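Local coordinates for peptide methionine sulfoxide reductase MsrA (Corynebacterium diphtheriae, PDB 4D7L), which probably repairs oxidised proteins by reducing the S-epimer of methionine sulfoxide back to methionine, at residues V31-L37 and T108-N112; Y88-G92 and E213-Y217. All coordinates share one frame; numbering follows the deposited sequence.

Interaction 1 (V31-L37 and T108-N112); sequences VEEKDAL and TGRTN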
loop_
_atom_site.group_PDB
_atom_site.type_symbol
_atom_site.label_atom_id
_atom_site.label_comp_id
_atom_site.label_asym_id
_atom_site.label_seq_id
_atom_site.Cartn_x
_atom_site.Cartn_y
_atom_site.Cartn_z
ATOM N N VAL A 31 -8.887 -15.695 -4.178
ATOM C CA VAL A 31 -9.174 -16.784 -5.109
ATOM C C VAL A 31 -8.043 -17.833 -5.056
ATOM O O VAL A 31 -6.934 -17.525 -4.626
ATOM C CB VAL A 31 -9.368 -16.270 -6.554
ATOM C CG1 VAL A 31 -10.525 -15.261 -6.601
ATOM C CG2 VAL A 31 -8.081 -15.651 -7.103
ATOM N N GLU A 32 -8.324 -19.076 -5.456
ATOM C CA GLU A 32 -7.237 -20.041 -5.636
ATOM C C GLU A 32 -6.305 -19.548 -6.746
ATOM O O GLU A 32 -6.765 -18.985 -7.750
ATOM C CB GLU A 32 -7.787 -21.433 -5.977
ATOM C CG GLU A 32 -8.584 -22.065 -4.855
ATOM C CD GLU A 32 -7.758 -22.250 -3.593
ATOM O OE1 GLU A 32 -6.616 -22.750 -3.698
ATOM O OE2 GLU A 32 -8.246 -21.888 -2.498
ATOM N N GLU A 33 -4.998 -19.751 -6.582
ATOM C CA GLU A 33 -4.056 -19.213 -7.552
ATOM C C GLU A 33 -4.323 -19.790 -8.931
ATOM O O GLU A 33 -4.145 -19.107 -9.934
ATOM C CB GLU A 33 -2.603 -19.506 -7.144
ATOM C CG GLU A 33 -2.126 -18.625 -6.011
ATOM C CD GLU A 33 -0.689 -18.904 -5.597
ATOM O OE1 GLU A 33 0.054 -19.579 -6.352
ATOM O OE2 GLU A 33 -0.320 -18.458 -4.496
ATOM N N LYS A 34 -4.806 -21.025 -8.980
ATOM C CA LYS A 34 -5.125 -21.630 -10.269
ATOM C C LYS A 34 -6.302 -20.928 -10.953
ATOM O O LYS A 34 -6.446 -21.001 -12.176
ATOM C CB LYS A 34 -5.415 -23.120 -10.096
ATOM C CG LYS A 34 -6.794 -23.408 -9.574
ATOM C CD LYS A 34 -7.022 -24.894 -9.390
ATOM C CE LYS A 34 -8.317 -25.137 -8.622
ATOM N NZ LYS A 34 -8.620 -26.586 -8.522
ATOM N N ASP A 35 -7.126 -20.233 -10.167
ATOM C CA ASP A 35 -8.285 -19.515 -10.698
ATOM C C ASP A 35 -8.018 -18.018 -10.904
ATOM O O ASP A 35 -8.888 -17.296 -11.373
ATOM C CB ASP A 35 -9.477 -19.649 -9.760
ATOM C CG ASP A 35 -9.928 -21.081 -9.587
ATOM O OD1 ASP A 35 -9.793 -21.863 -10.548
ATOM O OD2 ASP A 35 -10.419 -21.412 -8.486
ATOM N N ALA A 36 -6.830 -17.546 -10.548
ATOM C CA ALA A 36 -6.561 -16.116 -10.598
ATOM C C ALA A 36 -6.396 -15.633 -12.039
ATOM O O ALA A 36 -6.143 -16.432 -12.934
ATOM C CB ALA A 36 -5.331 -15.789 -9.773
ATOM N N LEU A 37 -6.571 -14.332 -12.267
ATOM C CA LEU A 37 -6.366 -13.759 -13.604
ATOM C C LEU A 37 -4.932 -13.982 -14.072
ATOM O O LEU A 37 -3.987 -13.919 -13.275
ATOM C CB LEU A 37 -6.698 -12.254 -13.603
ATOM C CG LEU A 37 -8.191 -11.958 -13.448
ATOM C CD1 LEU A 37 -8.449 -10.482 -13.156
ATOM C CD2 LEU A 37 -8.953 -12.381 -14.723
ATOM N N THR A 108 -11.369 -6.453 -9.606
ATOM C CA THR A 108 -12.258 -7.634 -9.623
ATOM C C THR A 108 -12.089 -8.545 -8.409
ATOM O O THR A 108 -12.905 -9.458 -8.179
ATOM C CB THR A 108 -12.039 -8.528 -10.860
ATOM O OG1 THR A 108 -10.754 -9.148 -10.764
ATOM C CG2 THR A 108 -12.135 -7.709 -12.161
ATOM N N GLY A 109 -10.992 -8.358 -7.684
ATOM C CA GLY A 109 -10.641 -9.239 -6.579
ATOM C C GLY A 109 -9.952 -10.520 -7.038
ATOM O O GLY A 109 -9.556 -11.329 -6.215
ATOM N N ARG A 110 -9.785 -10.712 -8.347
ATOM C CA ARG A 110 -9.290 -12.015 -8.840
ATOM C C ARG A 110 -7.781 -12.066 -9.085
ATOM O O ARG A 110 -7.292 -12.978 -9.735
ATOM C CB ARG A 110 -10.050 -12.385 -10.111
ATOM C CG ARG A 110 -11.542 -12.537 -9.814
ATOM C CD ARG A 110 -12.378 -12.617 -11.082
ATOM N NE ARG A 110 -11.956 -13.701 -11.953
ATOM C CZ ARG A 110 -12.410 -13.873 -13.194
ATOM N NH1 ARG A 110 -13.297 -13.024 -13.705
ATOM N NH2 ARG A 110 -11.967 -14.885 -13.927
ATOM N N THR A 111 -7.043 -11.112 -8.520
ATOM C CA THR A 111 -5.587 -11.134 -8.604
ATOM C C THR A 111 -4.941 -11.467 -7.268
ATOM O O THR A 111 -3.757 -11.758 -7.225
ATOM C CB THR A 111 -4.991 -9.769 -9.040
ATOM O OG1 THR A 111 -5.121 -8.831 -7.958
ATOM C CG2 THR A 111 -5.660 -9.212 -10.333
ATOM N N ASN A 112 -5.727 -11.355 -6.196
ATOM C CA ASN A 112 -5.280 -11.468 -4.796
ATOM C C ASN A 112 -4.335 -10.367 -4.327
ATOM O O ASN A 112 -3.912 -10.370 -3.169
ATOM C CB ASN A 112 -4.639 -12.845 -4.538
ATOM C CG ASN A 112 -5.662 -13.968 -4.561
ATOM O OD1 ASN A 112 -6.871 -13.714 -4.480
ATOM N ND2 ASN A 112 -5.188 -15.224 -4.650
HETATM O O HOH W 1 -11.065 -15.921 -10.267
#

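Interaction 2 (Y88-G92 and E213-Y217); sequences YTSVG and EHQQY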
loop_
_atom_site.group_PDB
_atom_site.type_symbol
_atom_site.label_atom_id
_atom_site.label_comp_id
_atom_site.label_asym_id
_atom_site.label_seq_id
_atom_site.Cartn_x
_atom_site.Cartn_y
_atom_site.Cartn_z
ATOM N N TYR A 88 10.656 9.273 -2.511
ATOM C CA TYR A 88 9.890 8.858 -3.692
ATOM C C TYR A 88 8.747 7.959 -3.236
ATOM O O TYR A 88 8.902 7.194 -2.274
ATOM C CB TYR A 88 10.777 8.109 -4.698
ATOM C CG TYR A 88 10.039 7.528 -5.900
ATOM C CD1 TYR A 88 9.696 8.333 -6.983
ATOM C CD2 TYR A 88 9.682 6.174 -5.945
ATOM C CE1 TYR A 88 9.018 7.804 -8.096
ATOM C CE2 TYR A 88 9.000 5.632 -7.044
ATOM C CZ TYR A 88 8.686 6.451 -8.122
ATOM O OH TYR A 88 8.011 5.941 -9.220
ATOM N N THR A 89 7.607 8.050 -3.912
ATOM C CA THR A 89 6.532 7.074 -3.723
ATOM C C THR A 89 5.923 6.661 -5.070
ATOM O O THR A 89 6.064 7.373 -6.069
ATOM C CB THR A 89 5.372 7.609 -2.840
ATOM O OG1 THR A 89 4.725 8.697 -3.516
ATOM C CG2 THR A 89 5.870 8.058 -1.460
ATOM N N SER A 90 5.261 5.514 -5.094
ATOM C CA SER A 90 4.382 5.160 -6.217
ATOM C C SER A 90 3.254 4.299 -5.670
ATOM O O SER A 90 3.309 3.877 -4.512
ATOM C CB SER A 90 5.145 4.421 -7.336
ATOM O OG SER A 90 5.473 3.089 -6.948
ATOM N N VAL A 91 2.234 4.069 -6.486
ATOM C CA VAL A 91 1.160 3.168 -6.111
ATOM C C VAL A 91 1.042 2.016 -7.083
ATOM O O VAL A 91 1.414 2.095 -8.274
ATOM C CB VAL A 91 -0.210 3.885 -6.022
ATOM C CG1 VAL A 91 -0.189 4.884 -4.859
ATOM C CG2 VAL A 91 -0.568 4.579 -7.345
ATOM N N GLY A 92 0.535 0.912 -6.567
ATOM C CA GLY A 92 0.461 -0.267 -7.393
ATOM C C GLY A 92 -0.035 -1.428 -6.566
ATOM O O GLY A 92 -0.782 -1.256 -5.597
ATOM N N GLU A 213 -2.076 7.348 -14.467
ATOM C CA GLU A 213 -3.154 8.170 -13.929
ATOM C C GLU A 213 -3.276 8.056 -12.416
ATOM O O GLU A 213 -3.700 9.012 -11.753
ATOM C CB GLU A 213 -4.505 7.786 -14.577
ATOM C CG GLU A 213 -4.621 8.197 -16.037
ATOM C CD GLU A 213 -3.845 7.292 -17.022
ATOM O OE1 GLU A 213 -3.373 6.191 -16.642
ATOM O OE2 GLU A 213 -3.702 7.701 -18.197
ATOM N N HIS A 214 -2.943 6.887 -11.864
ATOM C CA HIS A 214 -3.029 6.680 -10.406
ATOM C C HIS A 214 -1.877 7.311 -9.620
ATOM O O HIS A 214 -2.006 7.564 -8.417
ATOM C CB HIS A 214 -3.077 5.169 -10.081
ATOM C CG HIS A 214 -4.347 4.513 -10.524
ATOM N ND1 HIS A 214 -5.475 4.476 -9.734
ATOM C CD2 HIS A 214 -4.680 3.909 -11.689
ATOM C CE1 HIS A 214 -6.452 3.877 -10.392
ATOM N NE2 HIS A 214 -5.989 3.501 -11.573
ATOM N N GLN A 215 -0.745 7.518 -10.279
ATOM C CA GLN A 215 0.446 8.026 -9.598
ATOM C C GLN A 215 0.216 9.461 -9.184
ATOM O O GLN A 215 -0.039 10.301 -10.026
ATOM C CB GLN A 215 1.674 7.910 -10.513
ATOM C CG GLN A 215 1.858 6.492 -11.085
ATOM C CD GLN A 215 2.058 5.435 -9.984
ATOM O OE1 GLN A 215 2.621 5.735 -8.933
ATOM N NE2 GLN A 215 1.630 4.188 -10.241
ATOM N N GLN A 216 0.275 9.721 -7.882
ATOM C CA GLN A 216 -0.030 11.045 -7.324
ATOM C C GLN A 216 -1.385 11.562 -7.791
ATOM O O GLN A 216 -1.553 12.748 -8.068
ATOM C CB GLN A 216 1.071 12.053 -7.681
ATOM C CG GLN A 216 2.454 11.670 -7.141
ATOM C CD GLN A 216 3.245 10.829 -8.128
ATOM O OE1 GLN A 216 3.527 11.274 -9.239
ATOM N NE2 GLN A 216 3.602 9.613 -7.728
ATOM N N TYR A 217 -2.355 10.657 -7.867
ATOM C CA TYR A 217 -3.693 11.001 -8.337
ATOM C C TYR A 217 -4.286 12.247 -7.667
ATOM O O TYR A 217 -4.842 13.126 -8.334
ATOM C CB TYR A 217 -4.638 9.809 -8.107
ATOM C CG TYR A 217 -6.061 10.094 -8.510
ATOM C CD1 TYR A 217 -6.434 10.108 -9.844
ATOM C CD2 TYR A 217 -7.052 10.334 -7.542
ATOM C CE1 TYR A 217 -7.753 10.369 -10.217
ATOM C CE2 TYR A 217 -8.370 10.595 -7.909
ATOM C CZ TYR A 217 -8.713 10.610 -9.247
ATOM O OH TYR A 217 -10.018 10.871 -9.615
HETATM O O HOH W 2 5.004 7.323 -8.954
#

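Interaction 1 (V31-L37 and T108-N112)
N112 grips V31 by both ends of its carboxamide, and this paired bond is the tight half of the contact. OD1 of N112 accepts from V31 N at 2.8 Å, with the donor in the carbonyl plane on a lone pair. In return ND2 of N112 gives an almost straight bond to V31 O (2.9 Å, N-H...O 177°), and that acceptor lies in the plane of the amide. With both ends tied to the main-chain N and O of a single residue, the amide is fixed in rotation and its orientation is unambiguous. V31 CG2 packs against the same group, 3.5 Å from N112 OD1.

Further along, L37 N donates to R110 O at 3.0 Å, and the leucine side chain crosses that of R110 at about a right angle. L37 CG rests on R110 CB (3.8 Å), while L37 CD1 lies 3.6 Å from T108 OG1, the hydroxyl that closes an ST turn onto R110 N and is also hydrogen-bonded to E105 O.

Toward solvent the contact is looser. The R110 chain, bent at chi3 (57°), lays one guanidinium face beneath L37 CD2, which is offset toward the rim, and a water joins R110 NE to D35 O.

The long loop before strand 64-69 is thus pinned to the connection between helix 103-107 and strand 114-121; L37 also touches E105 of that helix, and A36 packs on I97.

Interaction 2 (Y88-G92 and E213-Y217)
Q215 uses its side-chain amide to pair with both polar backbone atoms of V91, much as a neighbouring strand would. OE1 of Q215 accepts from V91 N at 3.0 Å (N-H...O 163°), and NE2 of Q215 donates to V91 O at 2.9 Å, with the acceptor 10° out of the amide plane. The chain reaches there by bending at chi2 (-61°), which turns the amide back onto the strand. Around this pair the packing is close: S90 CB lies 3.3 Å from Q215 OE1, and V91 CG2 meets H214 O at 3.5 Å and H214 CB at 3.8 Å.

A water forms the next layer. It donates to T89 O and to Q215 OE1 and accepts from Q216 NE2, so OE1 receives two hydrogen bonds and the two glutamines are coupled through one molecule.

Beyond it, Q215 NE2 also donates to A210 O, while Q216 is held by E77 through its backbone N and by A52 through OE1. The type II turn from H214 to Y217, closed by Y217 N to H214 O at 3.2 Å, presents these side chains and leads into helix 217-220, with Q216 at the N-cap position. H214 ND1 is hydrogen-bonded to W74 NE1, close to the predicted catalytic cysteine. The arrangement is a side-chain amide bridging a beta strand's backbone, here joining the central mixed sheet of the MsrA fold to the C-terminal region.

How the interactions relate
Interactions 1 and 2 apply one device at two sites: a carboxamide, of N112 or Q215, satisfies the N and O of a single backbone residue. Their centres lie 23 Å apart and their nearest atoms about 9 Å, so they do not touch. The segments alternate along the chain, and strand 114-121, which follows 108-112, pairs antiparallel with strand 86-94, which carries 88-92; the sheet therefore connects them. Interaction 1 is peripheral, away from the active site. Interaction 2 is buried and nearer the predicted active-site cysteine C72, disulfide-bonded here to C226: the H214 side chain is about 8 Å from that of C72 and about 5 Å from a bound cacodylate, probably from crystallisation.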